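Local coordinates for protein design 2L4HC2_11 (Synthetic construct, PDB 5J2L) that is a computationally designed two-helix hairpin that pairs with a second copy of itself, with specificity intended to come from buried hydrogen-bond networks, at residues R68-I71 against E72-K76. Residues are numbered along the deposited sequence; the frame is centred on the assembly and turned at random.
Sequences REII and EELEK
Near the C-terminal end of helix 46-80, one arm of a helical hairpin that dimerises into a bundle, successive alpha-helical turns join 68-71 to 72-76. Four i to i+4 backbone bonds link them, among them Leu-74 N to Ile-70 O at 2.9 Å. On the buried side Ile-70 and Leu-74 run alongside each other in one direction, with Ile-70 CG2 4.0 Å from Leu-74 CD1; Ile-70 packs on Leu-18 and Leu-74 on Leu-11, both of helix 7-41. Between the side chains of Arg-68 and Glu-72 the closest pair is Arg-68 CG and Glu-72 OE2, 3.9 Å, while the guanidinium is in a salt bridge with Asp-19 of the second subunit; Glu-72 CG rests 3.3 Å from Arg-68 O. A turn about its CB-CG bond (chi2 -65°) folds the Glu-73 chain, and Lys-76 NZ donates to Glu-73 OE2 in a 3.0 Å salt bridge, the ammonium lying 45° off the carboxylate plane. Replacing Glu-73 with an alanine would probably leave that ammonium without its carboxylate mate. On the outer side, Glu-69 O accepts Glu-73 N at 3.1 Å and also a water proton; the same water donates weakly to Glu-73 OE2.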
ATOM      1  N   ARG A  68      10.190   4.582  -1.150  1.00 24.60           N
ATOM      2  CA  ARG A  68      11.283   4.917  -0.252  1.00 30.54           C
ATOM      3  C   ARG A  68      12.534   5.229  -1.069  1.00 30.08           C
ATOM      4  O   ARG A  68      13.235   6.204  -0.792  1.00 26.42           O
ATOM      5  CB  ARG A  68      11.509   3.794   0.751  1.00 30.50           C
ATOM      6  CG  ARG A  68      12.557   4.037   1.825  1.00 37.01           C
ATOM      7  CD  ARG A  68      12.577   2.920   2.822  1.00 32.97           C
ATOM      8  NE  ARG A  68      11.285   2.819   3.512  1.00 36.75           N
ATOM      9  CZ  ARG A  68      10.888   3.596   4.553  1.00 41.99           C
ATOM     10  NH1 ARG A  68      11.690   4.496   5.069  1.00 45.93           N
ATOM     11  NH2 ARG A  68       9.678   3.483   5.078  1.00 36.49           N
ATOM     12  N   GLU A  69      12.774   4.408  -2.098  1.00 30.73           N
ATOM     13  CA  GLU A  69      13.909   4.578  -3.004  1.00 30.55           C
ATOM     14  C   GLU A  69      13.846   5.908  -3.755  1.00 33.32           C
ATOM     15  O   GLU A  69      14.848   6.624  -3.840  1.00 31.07           O
ATOM     16  CB  GLU A  69      13.982   3.406  -4.000  1.00 30.85           C
ATOM     17  CG  GLU A  69      14.398   2.082  -3.369  1.00 40.14           C
ATOM     18  CD  GLU A  69      14.381   0.890  -4.314  1.00 51.81           C
ATOM     19  OE1 GLU A  69      14.125   1.055  -5.486  1.00 49.51           O
ATOM     20  OE2 GLU A  69      14.624  -0.199  -3.845  1.00 55.42           O
ATOM     21  N   ILE A  70      12.658   6.236  -4.267  1.00 23.69           N
ATOM     22  CA  ILE A  70      12.443   7.476  -4.984  1.00 26.09           C
ATOM     23  C   ILE A  70      12.730   8.636  -4.072  1.00 28.64           C
ATOM     24  O   ILE A  70      13.433   9.566  -4.456  1.00 27.31           O
ATOM     25  CB  ILE A  70      11.003   7.560  -5.550  1.00 23.98           C
ATOM     26  CG1 ILE A  70      10.824   6.528  -6.663  1.00 27.84           C
ATOM     27  CG2 ILE A  70      10.704   8.973  -6.044  1.00 24.67           C
ATOM     28  CD1 ILE A  70       9.388   6.328  -7.081  1.00 29.21           C
ATOM     29  N   ILE A  71      12.206   8.573  -2.858  1.00 27.12           N
ATOM     30  CA  ILE A  71      12.431   9.642  -1.905  1.00 25.93           C
ATOM     31  C   ILE A  71      13.914   9.845  -1.640  1.00 24.80           C
ATOM     32  O   ILE A  71      14.377  10.984  -1.624  1.00 29.40           O
ATOM     33  CB  ILE A  71      11.658   9.395  -0.605  1.00 26.89           C
ATOM     34  CG1 ILE A  71      10.150   9.549  -0.890  1.00 26.18           C
ATOM     35  CG2 ILE A  71      12.139  10.350   0.476  1.00 35.19           C
ATOM     36  CD1 ILE A  71       9.263   9.062   0.228  1.00 27.91           C
ATOM     37  N   GLU A  72      14.653   8.758  -1.459  1.00 29.91           N
ATOM     38  CA  GLU A  72      16.084   8.865  -1.194  1.00 33.44           C
ATOM     39  C   GLU A  72      16.810   9.555  -2.345  1.00 37.75           C
ATOM     40  O   GLU A  72      17.675  10.404  -2.115  1.00 39.79           O
ATOM     41  CB  GLU A  72      16.689   7.496  -0.914  1.00 35.36           C
ATOM     42  CG  GLU A  72      16.225   6.889   0.403  1.00 38.63           C
ATOM     43  CD  GLU A  72      16.820   5.536   0.685  1.00 52.40           C
ATOM     44  OE1 GLU A  72      17.713   5.136  -0.025  1.00 59.98           O
ATOM     45  OE2 GLU A  72      16.380   4.902   1.617  1.00 57.04           O
ATOM     46  N   GLU A  73      16.444   9.216  -3.576  1.00 33.10           N
ATOM     47  CA  GLU A  73      17.080   9.847  -4.717  1.00 38.46           C
ATOM     48  C   GLU A  73      16.662  11.320  -4.840  1.00 39.71           C
ATOM     49  O   GLU A  73      17.496  12.173  -5.160  1.00 36.87           O
ATOM     50  CB  GLU A  73      16.803   9.035  -5.985  1.00 31.27           C
ATOM     51  CG  GLU A  73      17.518   7.674  -6.037  1.00 47.82           C
ATOM     52  CD  GLU A  73      19.046   7.772  -6.084  1.00 56.16           C
ATOM     53  OE1 GLU A  73      19.526   8.676  -6.726  1.00 46.36           O
ATOM     54  OE2 GLU A  73      19.732   6.937  -5.513  1.00 60.27           O
ATOM     55  N   LEU A  74      15.401  11.641  -4.535  1.00 31.39           N
ATOM     56  CA  LEU A  74      14.988  13.038  -4.538  1.00 31.48           C
ATOM     57  C   LEU A  74      15.711  13.792  -3.430  1.00 39.42           C
ATOM     58  O   LEU A  74      16.006  14.975  -3.577  1.00 41.24           O
ATOM     59  CB  LEU A  74      13.469  13.206  -4.396  1.00 35.44           C
ATOM     60  CG  LEU A  74      12.618  12.778  -5.598  1.00 28.13           C
ATOM     61  CD1 LEU A  74      11.137  12.889  -5.235  1.00 26.79           C
ATOM     62  CD2 LEU A  74      12.944  13.674  -6.779  1.00 34.92           C
ATOM     63  N   GLU A  75      16.007  13.098  -2.327  1.00 41.72           N
ATOM     64  CA  GLU A  75      16.770  13.690  -1.229  1.00 45.97           C
ATOM     65  C   GLU A  75      18.095  14.195  -1.742  1.00 54.35           C
ATOM     66  O   GLU A  75      18.495  15.320  -1.455  1.00 49.92           O
ATOM     67  CB  GLU A  75      17.028  12.687  -0.100  1.00 45.63           C
ATOM     68  CG  GLU A  75      17.917  13.246   1.012  1.00 65.16           C
ATOM     69  CD  GLU A  75      18.276  12.240   2.094  1.00 75.94           C
ATOM     70  OE1 GLU A  75      17.616  11.224   2.201  1.00 66.01           O
ATOM     71  OE2 GLU A  75      19.246  12.481   2.793  1.00 75.39           O
ATOM     72  N   LYS A  76      18.780  13.344  -2.490  1.00 47.04           N
ATOM     73  CA  LYS A  76      20.093  13.659  -3.019  1.00 47.76           C
ATOM     74  C   LYS A  76      20.022  14.887  -3.929  1.00 56.29           C
ATOM     75  O   LYS A  76      20.875  15.774  -3.862  1.00 66.78           O
ATOM     76  CB  LYS A  76      20.633  12.443  -3.753  1.00 40.10           C
ATOM     77  CG  LYS A  76      20.936  11.276  -2.832  1.00 44.75           C
ATOM     78  CD  LYS A  76      21.370  10.050  -3.612  1.00 43.40           C
ATOM     79  CE  LYS A  76      21.441   8.832  -2.703  1.00 47.76           C
ATOM     80  NZ  LYS A  76      21.745   7.585  -3.454  1.00 59.26           N
TER
HETATM   81  O   HOH W   1      17.333   5.195  -3.756  1.00 39.47           O